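Fructuronate-tagaturonate epimerase UxaE from Cohnella laeviribosi in complex with 1 glycerol (Cohnella laeviribosi, PDB 6IL9) probably interconverts fructuronate and tagaturonate by epimerisation, in a TIM barrel that binds a zinc ion. Local coordinates at residues A[15-19]-A[32-36]. Numbering follows the deposited sequence.
Sequences QVHVY and QMIKA
The ring of Tyr-19 lies along strand 32-36 with its CD2-CE2 edge turned to the backbone: CE2 sits 3.7 Å from the carbonyl O of Ile-34, and the carbonyl O of Met-33 meets the same edge near the ring plane. With CG anti to the carbonyl carbon (chi1 -70°), the ring runs toward Lys-35, and its OH comes 3.4 Å from CD of that extended lysine chain. Met-33 packs along the same CD2-CE2 side. Its CG lies 3.8 Å from Tyr-19 CD2, while the sulfur stands 5.0 Å from the ring centroid, an oblique Met-aromatic contact. One ring face carries His-17 CD2, offset toward the rim.

On the side of the sheet where Val-18 and Ile-34 pair, contacts are mostly aliphatic. Val-16 reaches Ile-34 CD1 with CG1 at 3.8 Å, and Val-18 CG2 lies 4.1 Å from Ile-34 CG2. A polar exception is the Gln-32 amide, which Val-18 crosses, CG2 to NE2; helix 2-12 packs here through Leu-11 on Val-18 and Ile-7 on Ile-34.

Two backbone hydrogen bonds link the strands here, at this edge of the five-stranded sheet: Tyr-19 N to Met-33 O (3.0 Å, nearly straight at 170°) and Lys-35 N to His-17 O.

Tyr-19 OH hydrogen-bonds to OE1 of Glu-469, and Lys-35 NZ forms a salt bridge with its OE2. A leucine in place of Tyr-19 would probably leave Glu-469 OE1 without this partner and the Met-33 sulfur without its aromatic neighbour. The shared carboxylate implies that the two polar ends tie the hairpin to helix 469-487.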
loop_
_atom_site.group_PDB
_atom_site.type_symbol
_atom_site.label_atom_id
_atom_site.label_comp_id
_atom_site.label_asym_id
_atom_site.label_seq_id
_atom_site.Cartn_x
_atom_site.Cartn_y
_atom_site.Cartn_z
ATOM N N GLN A 15 -8.586 14.047 -33.437
ATOM C CA GLN A 15 -9.807 13.423 -32.941
ATOM C C GLN A 15 -9.542 12.386 -31.853
ATOM O O GLN A 15 -10.459 11.655 -31.468
ATOM C CB GLN A 15 -10.578 12.798 -34.111
ATOM C CG GLN A 15 -11.064 13.847 -35.124
ATOM C CD GLN A 15 -11.224 13.299 -36.541
ATOM O OE1 GLN A 15 -10.885 12.148 -36.822
ATOM N NE2 GLN A 15 -11.742 14.136 -37.441
ATOM N N VAL A 16 -8.319 12.322 -31.332
ATOM C CA VAL A 16 -7.927 11.342 -30.324
ATOM C C VAL A 16 -7.429 12.081 -29.089
ATOM O O VAL A 16 -6.661 13.042 -29.203
ATOM C CB VAL A 16 -6.834 10.399 -30.868
ATOM C CG1 VAL A 16 -6.243 9.546 -29.756
ATOM C CG2 VAL A 16 -7.400 9.519 -31.966
ATOM N N HIS A 17 -7.846 11.616 -27.909
ATOM C CA HIS A 17 -7.414 12.246 -26.668
ATOM C C HIS A 17 -5.917 12.054 -26.444
ATOM O O HIS A 17 -5.415 10.925 -26.452
ATOM C CB HIS A 17 -8.187 11.680 -25.478
ATOM C CG HIS A 17 -7.844 12.348 -24.185
ATOM N ND1 HIS A 17 -8.155 13.667 -23.925
ATOM C CD2 HIS A 17 -7.176 11.896 -23.097
ATOM C CE1 HIS A 17 -7.711 13.991 -22.723
ATOM N NE2 HIS A 17 -7.115 12.935 -22.199
ATOM N N VAL A 18 -5.208 13.159 -26.220
ATOM C CA VAL A 18 -3.785 13.157 -25.897
ATOM C C VAL A 18 -3.641 13.602 -24.452
ATOM O O VAL A 18 -4.241 14.605 -24.047
ATOM C CB VAL A 18 -2.982 14.092 -26.821
ATOM C CG1 VAL A 18 -1.517 14.109 -26.417
ATOM C CG2 VAL A 18 -3.128 13.660 -28.264
ATOM N N TYR A 19 -2.860 12.862 -23.681
ATOM C CA TYR A 19 -2.621 13.256 -22.303
ATOM C C TYR A 19 -1.581 14.369 -22.304
ATOM O O TYR A 19 -0.448 14.139 -22.730
ATOM C CB TYR A 19 -2.170 12.061 -21.475
ATOM C CG TYR A 19 -3.291 11.057 -21.263
ATOM C CD1 TYR A 19 -4.297 11.300 -20.335
ATOM C CD2 TYR A 19 -3.357 9.885 -22.009
ATOM C CE1 TYR A 19 -5.340 10.387 -20.145
ATOM C CE2 TYR A 19 -4.385 8.964 -21.823
ATOM C CZ TYR A 19 -5.374 9.223 -20.891
ATOM O OH TYR A 19 -6.396 8.317 -20.704
ATOM N N GLN A 32 4.399 10.195 -26.693
ATOM C CA GLN A 32 3.287 10.702 -25.901
ATOM C C GLN A 32 2.328 9.553 -25.646
ATOM O O GLN A 32 2.451 8.481 -26.237
ATOM C CB GLN A 32 2.571 11.855 -26.607
ATOM C CG GLN A 32 1.861 11.449 -27.877
ATOM C CD GLN A 32 1.345 12.648 -28.644
ATOM O OE1 GLN A 32 1.882 13.753 -28.527
ATOM N NE2 GLN A 32 0.293 12.446 -29.422
ATOM N N MET A 33 1.369 9.785 -24.747
ATOM C CA MET A 33 0.326 8.818 -24.435
ATOM C C MET A 33 -1.023 9.349 -24.901
ATOM O O MET A 33 -1.298 10.552 -24.811
ATOM C CB MET A 33 0.271 8.522 -22.929
ATOM C CG MET A 33 -0.602 7.333 -22.564
ATOM S SD MET A 33 -0.541 6.873 -20.796
ATOM C CE MET A 33 1.292 6.874 -20.657
ATOM N N ILE A 34 -1.860 8.442 -25.406
ATOM C CA ILE A 34 -3.175 8.772 -25.919
ATOM C C ILE A 34 -4.174 7.774 -25.356
ATOM O O ILE A 34 -3.811 6.764 -24.751
ATOM C CB ILE A 34 -3.224 8.744 -27.464
ATOM C CG1 ILE A 34 -2.973 7.318 -27.961
ATOM C CG2 ILE A 34 -2.209 9.713 -28.050
ATOM C CD1 ILE A 34 -3.339 7.101 -29.431
ATOM N N LYS A 35 -5.451 8.056 -25.591
ATOM C CA LYS A 35 -6.497 7.090 -25.300
ATOM C C LYS A 35 -7.420 7.008 -26.501
ATOM O O LYS A 35 -7.905 8.039 -26.972
ATOM C CB LYS A 35 -7.289 7.469 -24.051
ATOM C CG LYS A 35 -8.297 6.397 -23.660
ATOM C CD LYS A 35 -8.896 6.701 -22.309
ATOM C CE LYS A 35 -9.858 5.614 -21.863
ATOM N NZ LYS A 35 -10.488 6.044 -20.580
ATOM N N ALA A 36 -7.640 5.790 -27.003
ATOM C CA ALA A 36 -8.543 5.569 -28.129
ATOM C C ALA A 36 -9.363 4.309 -27.902
ATOM O O ALA A 36 -8.810 3.261 -27.564
ATOM C CB ALA A 36 -7.768 5.453 -29.445
#